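Local coordinates for protein alkaline phosphatase (Thermus thermophilus, PDB 7KWD) that probably hydrolyses phosphate monoesters as a homodimeric, zinc- and magnesium-dependent alkaline phosphatase, at residues Ala76-Leu88 with Phe449-Phe461. Numbering follows the deposited sequence.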
loop_
_atom_site.group_PDB
_atom_site.type_symbol
_atom_site.label_atom_id
_atom_site.label_comp_id
_atom_site.label_asym_id
_atom_site.label_seq_id
_atom_site.Cartn_x
_atom_site.Cartn_y
_atom_site.Cartn_z
ATOM N N ALA A 76 -4.014 -15.817 -2.958
ATOM C CA ALA A 76 -3.087 -16.898 -2.665
ATOM C C ALA A 76 -3.124 -17.995 -3.708
ATOM O O ALA A 76 -2.382 -18.966 -3.576
ATOM C CB ALA A 76 -3.406 -17.492 -1.283
ATOM N N ARG A 77 -3.936 -17.853 -4.749
ATOM C CA ARG A 77 -4.072 -18.931 -5.715
ATOM C C ARG A 77 -4.239 -18.466 -7.158
ATOM O O ARG A 77 -3.727 -19.098 -8.082
ATOM C CB ARG A 77 -5.268 -19.784 -5.314
ATOM C CG ARG A 77 -5.442 -21.007 -6.162
ATOM C CD ARG A 77 -6.442 -21.981 -5.546
ATOM N NE ARG A 77 -6.727 -23.076 -6.470
ATOM C CZ ARG A 77 -7.689 -23.975 -6.307
ATOM N NH1 ARG A 77 -8.492 -23.919 -5.246
ATOM N NH2 ARG A 77 -7.843 -24.925 -7.215
ATOM N N TYR A 78 -4.925 -17.387 -7.385
ATOM C CA TYR A 78 -5.276 -17.038 -8.751
ATOM C C TYR A 78 -4.432 -15.887 -9.245
ATOM O O TYR A 78 -3.810 -15.173 -8.454
ATOM C CB TYR A 78 -6.767 -16.691 -8.807
ATOM C CG TYR A 78 -7.601 -17.933 -8.717
ATOM C CD1 TYR A 78 -8.137 -18.349 -7.523
ATOM C CD2 TYR A 78 -7.808 -18.711 -9.830
ATOM C CE1 TYR A 78 -8.888 -19.507 -7.446
ATOM C CE2 TYR A 78 -8.534 -19.862 -9.761
ATOM C CZ TYR A 78 -9.085 -20.261 -8.581
ATOM O OH TYR A 78 -9.828 -21.425 -8.544
ATOM N N PRO A 79 -4.358 -15.692 -10.564
ATOM C CA PRO A 79 -3.473 -14.656 -11.100
ATOM C C PRO A 79 -3.849 -13.286 -10.568
ATOM O O PRO A 79 -5.004 -12.856 -10.668
ATOM C CB PRO A 79 -3.693 -14.746 -12.616
ATOM C CG PRO A 79 -4.193 -16.122 -12.845
ATOM C CD PRO A 79 -5.054 -16.413 -11.644
ATOM N N ASN A 80 -2.860 -12.591 -10.006
ATOM C CA ASN A 80 -3.129 -11.217 -9.613
ATOM C C ASN A 80 -1.863 -10.392 -9.753
ATOM O O ASN A 80 -0.737 -10.913 -9.824
ATOM C CB ASN A 80 -3.716 -11.089 -8.190
ATOM C CG ASN A 80 -2.806 -11.623 -7.114
ATOM O OD1 ASN A 80 -2.066 -10.865 -6.440
ATOM N ND2 ASN A 80 -2.882 -12.932 -6.899
ATOM N N GLY A 81 -2.097 -9.105 -9.882
ATOM C CA GLY A 81 -1.037 -8.137 -10.031
ATOM C C GLY A 81 -1.544 -6.776 -9.569
ATOM O O GLY A 81 -2.360 -6.661 -8.673
ATOM N N LEU A 82 -1.003 -5.757 -10.229
ATOM C CA LEU A 82 -1.073 -4.398 -9.752
ATOM C C LEU A 82 -1.428 -3.494 -10.914
ATOM O O LEU A 82 -0.915 -3.689 -12.029
ATOM C CB LEU A 82 0.271 -3.956 -9.184
ATOM C CG LEU A 82 0.784 -4.628 -7.917
ATOM C CD1 LEU A 82 2.180 -4.078 -7.557
ATOM C CD2 LEU A 82 -0.198 -4.442 -6.806
ATOM N N ILE A 83 -2.268 -2.490 -10.656
ATOM C CA ILE A 83 -2.500 -1.454 -11.649
ATOM C C ILE A 83 -1.994 -0.107 -11.152
ATOM O O ILE A 83 -2.175 0.252 -9.985
ATOM C CB ILE A 83 -3.976 -1.346 -12.058
ATOM C CG1 ILE A 83 -4.879 -1.253 -10.831
ATOM C CG2 ILE A 83 -4.387 -2.518 -12.970
ATOM C CD1 ILE A 83 -6.240 -0.752 -11.214
ATOM N N ASN A 84 -1.406 0.665 -12.076
ATOM C CA ASN A 84 -1.187 2.094 -11.867
ATOM C C ASN A 84 -2.502 2.844 -12.086
ATOM O O ASN A 84 -3.255 2.556 -13.025
ATOM C CB ASN A 84 -0.100 2.616 -12.814
ATOM C CG ASN A 84 1.291 2.463 -12.240
ATOM O OD1 ASN A 84 1.508 2.589 -11.025
ATOM N ND2 ASN A 84 2.254 2.183 -13.104
ATOM N N THR A 85 -2.791 3.799 -11.194
ATOM C CA THR A 85 -4.094 4.448 -11.182
ATOM C C THR A 85 -4.050 5.907 -11.605
ATOM O O THR A 85 -5.099 6.561 -11.630
ATOM C CB THR A 85 -4.692 4.372 -9.785
ATOM O OG1 THR A 85 -3.779 5.015 -8.864
ATOM C CG2 THR A 85 -4.890 2.934 -9.392
ATOM N N TYR A 86 -2.877 6.449 -11.886
ATOM C CA TYR A 86 -2.805 7.859 -12.234
ATOM C C TYR A 86 -3.674 8.195 -13.445
ATOM O O TYR A 86 -3.855 7.399 -14.374
ATOM C CB TYR A 86 -1.369 8.289 -12.479
ATOM C CG TYR A 86 -0.546 7.500 -13.457
ATOM C CD1 TYR A 86 -0.556 7.794 -14.814
ATOM C CD2 TYR A 86 0.328 6.527 -13.008
ATOM C CE1 TYR A 86 0.260 7.088 -15.706
ATOM C CE2 TYR A 86 1.126 5.835 -13.870
ATOM C CZ TYR A 86 1.090 6.121 -15.221
ATOM O OH TYR A 86 1.900 5.427 -16.076
ATOM N N SER A 87 -4.242 9.394 -13.410
ATOM C CA SER A 87 -5.066 9.881 -14.510
ATOM C C SER A 87 -4.181 10.696 -15.464
ATOM O O SER A 87 -2.952 10.715 -15.333
ATOM C CB SER A 87 -6.233 10.697 -13.953
ATOM O OG SER A 87 -5.742 11.765 -13.179
ATOM N N LEU A 88 -4.796 11.424 -16.398
ATOM C CA LEU A 88 -4.029 12.015 -17.500
ATOM C C LEU A 88 -3.093 13.134 -17.029
ATOM O O LEU A 88 -1.972 13.263 -17.551
ATOM C CB LEU A 88 -4.990 12.524 -18.569
ATOM C CG LEU A 88 -4.397 13.116 -19.850
ATOM C CD1 LEU A 88 -3.318 12.223 -20.428
ATOM C CD2 LEU A 88 -5.551 13.318 -20.824
ATOM N N PHE A 449 -1.413 -19.633 -16.546
ATOM C CA PHE A 449 -0.155 -19.121 -17.070
ATOM C C PHE A 449 -0.168 -17.614 -17.313
ATOM O O PHE A 449 0.795 -17.077 -17.876
ATOM C CB PHE A 449 0.212 -19.878 -18.345
ATOM C CG PHE A 449 0.486 -21.343 -18.102
ATOM C CD1 PHE A 449 1.001 -21.778 -16.867
ATOM C CD2 PHE A 449 0.220 -22.287 -19.086
ATOM C CE1 PHE A 449 1.248 -23.124 -16.622
ATOM C CE2 PHE A 449 0.467 -23.643 -18.855
ATOM C CZ PHE A 449 0.980 -24.060 -17.620
ATOM N N VAL A 450 -1.197 -16.913 -16.853
ATOM C CA VAL A 450 -1.254 -15.463 -16.995
ATOM C C VAL A 450 -0.409 -14.798 -15.909
ATOM O O VAL A 450 -0.671 -14.965 -14.718
ATOM C CB VAL A 450 -2.710 -14.971 -16.940
ATOM C CG1 VAL A 450 -2.732 -13.440 -17.009
ATOM C CG2 VAL A 450 -3.507 -15.605 -18.039
ATOM N N ASN A 451 0.597 -14.022 -16.326
ATOM C CA ASN A 451 1.482 -13.304 -15.417
ATOM C C ASN A 451 1.234 -11.821 -15.596
ATOM O O ASN A 451 1.682 -11.245 -16.597
ATOM C CB ASN A 451 2.953 -13.592 -15.709
ATOM C CG ASN A 451 3.462 -14.793 -14.975
ATOM O OD1 ASN A 451 2.883 -15.884 -15.084
ATOM N ND2 ASN A 451 4.577 -14.628 -14.252
ATOM N N LEU A 452 0.536 -11.190 -14.635
ATOM C CA LEU A 452 0.122 -9.797 -14.822
ATOM C C LEU A 452 1.270 -8.825 -14.562
ATOM O O LEU A 452 1.566 -7.955 -15.388
ATOM C CB LEU A 452 -1.033 -9.451 -13.900
ATOM C CG LEU A 452 -2.315 -10.172 -14.289
ATOM C CD1 LEU A 452 -3.374 -10.044 -13.273
ATOM C CD2 LEU A 452 -2.819 -9.652 -15.618
ATOM N N GLY A 453 1.899 -8.956 -13.407
ATOM C CA GLY A 453 2.800 -7.921 -12.986
ATOM C C GLY A 453 2.088 -6.596 -12.799
ATOM O O GLY A 453 0.902 -6.529 -12.425
ATOM N N LEU A 454 2.846 -5.519 -13.036
ATOM C CA LEU A 454 2.377 -4.147 -12.860
ATOM C C LEU A 454 1.932 -3.659 -14.220
ATOM O O LEU A 454 2.761 -3.534 -15.121
ATOM C CB LEU A 454 3.453 -3.231 -12.301
ATOM C CG LEU A 454 3.082 -1.744 -12.314
ATOM C CD1 LEU A 454 1.934 -1.438 -11.353
ATOM C CD2 LEU A 454 4.259 -0.888 -11.964
ATOM N N VAL A 455 0.628 -3.404 -14.371
ATOM C CA VAL A 455 0.067 -2.932 -15.626
ATOM C C VAL A 455 -0.569 -1.584 -15.385
ATOM O O VAL A 455 -0.725 -1.142 -14.251
ATOM C CB VAL A 455 -0.966 -3.902 -16.228
ATOM C CG1 VAL A 455 -0.360 -5.272 -16.444
ATOM C CG2 VAL A 455 -2.222 -3.954 -15.387
ATOM N N ASP A 456 -0.969 -0.946 -16.465
ATOM C CA ASP A 456 -1.671 0.326 -16.352
ATOM C C ASP A 456 -3.151 0.063 -16.172
ATOM O O ASP A 456 -3.674 -0.947 -16.639
ATOM C CB ASP A 456 -1.426 1.195 -17.581
ATOM C CG ASP A 456 -1.916 2.607 -17.388
ATOM O OD1 ASP A 456 -1.343 3.314 -16.525
ATOM O OD2 ASP A 456 -2.882 2.986 -18.080
ATOM N N ASN A 457 -3.844 0.983 -15.481
ATOM C CA ASN A 457 -5.265 0.721 -15.278
ATOM C C ASN A 457 -6.000 0.610 -16.615
ATOM O O ASN A 457 -6.997 -0.124 -16.715
ATOM C CB ASN A 457 -5.878 1.758 -14.327
ATOM C CG ASN A 457 -5.728 3.218 -14.768
ATOM O OD1 ASN A 457 -5.138 3.557 -15.800
ATOM N ND2 ASN A 457 -6.281 4.097 -13.952
ATOM N N THR A 458 -5.484 1.247 -17.671
ATOM C CA THR A 458 -6.149 1.119 -18.963
ATOM C C THR A 458 -6.103 -0.309 -19.484
ATOM O O THR A 458 -6.850 -0.659 -20.396
ATOM C CB THR A 458 -5.523 2.019 -20.030
ATOM O OG1 THR A 458 -4.098 1.821 -20.084
ATOM C CG2 THR A 458 -5.831 3.480 -19.703
ATOM N N HIS A 459 -5.234 -1.141 -18.937
ATOM C CA HIS A 459 -5.177 -2.508 -19.434
ATOM C C HIS A 459 -6.417 -3.298 -19.055
ATOM O O HIS A 459 -6.734 -4.309 -19.703
ATOM C CB HIS A 459 -3.947 -3.217 -18.921
ATOM C CG HIS A 459 -3.652 -4.467 -19.669
ATOM N ND1 HIS A 459 -3.443 -4.477 -21.031
ATOM C CD2 HIS A 459 -3.606 -5.756 -19.267
ATOM C CE1 HIS A 459 -3.243 -5.720 -21.427
ATOM N NE2 HIS A 459 -3.326 -6.512 -20.375
ATOM N N VAL A 460 -7.141 -2.857 -18.019
ATOM C CA VAL A 460 -8.369 -3.551 -17.690
ATOM C C VAL A 460 -9.330 -3.499 -18.873
ATOM O O VAL A 460 -10.021 -4.488 -19.178
ATOM C CB VAL A 460 -8.985 -2.982 -16.406
ATOM C CG1 VAL A 460 -10.375 -3.517 -16.300
ATOM C CG2 VAL A 460 -8.091 -3.354 -15.228
ATOM N N PHE A 461 -9.350 -2.373 -19.593
ATOM C CA PHE A 461 -10.135 -2.285 -20.822
ATOM C C PHE A 461 -9.732 -3.355 -21.835
ATOM O O PHE A 461 -10.586 -4.038 -22.398
ATOM C CB PHE A 461 -9.960 -0.900 -21.427
ATOM C CG PHE A 461 -10.722 -0.686 -22.711
ATOM C CD1 PHE A 461 -12.099 -0.521 -22.698
ATOM C CD2 PHE A 461 -10.051 -0.653 -23.929
ATOM C CE1 PHE A 461 -12.800 -0.301 -23.869
ATOM C CE2 PHE A 461 -10.746 -0.455 -25.102
ATOM C CZ PHE A 461 -12.120 -0.266 -25.074
HETATM O O HOH W 1 1.691 -10.379 -10.931
HETATM O O HOH W 2 -0.515 -12.656 -12.573
HETATM O O HOH W 3 1.230 2.542 -15.883
HETATM O O HOH W 4 -7.107 7.122 -13.695
#
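Strands 80-84 and 454-456 run parallel in register, Leu82 beside Leu454 and Asn84 beside Asp456, hydrogen-bonded from Leu82 N to Gly453 O, Val455 N to Leu82 O (2.8 Å) and Asn84 N to Val455 O. On one face Ile83 CG2 meets Val455 CG2 at 3.5 Å, and helix 95-104 packs on Ile83 through Phe102. On the other, Leu454, its CG anti to the backbone N (chi1 171°), brings CD1 to Leu82 CB (3.7 Å) and CD2 to Asn84 ND2, crossing that side chain at about a right angle; Asn84 OD1 accepts a hydrogen bond from Gln58 NE2 of the second subunit. Asp456 divides its carboxylate: OD2 accepts from Thr458 N, from above the carboxylate plane, a bond capping the turn into helix 459-468, and on its anti lone pair from Thr458 OG1, while OD1 accepts a hydrogen bond from a water that Asn84 ND2 and Tyr86 OH share and forms a salt bridge with Lys107. With an alanine here, Lys107 would probably lack its carboxylate mate and the turn its cap. Such a parallel pair, with strand 438-443 antiparallel on the far side of strand 80-84, belongs to the alkaline phosphatase fold, here joining the dimer interface to Thr85, which touches zinc ligand His318.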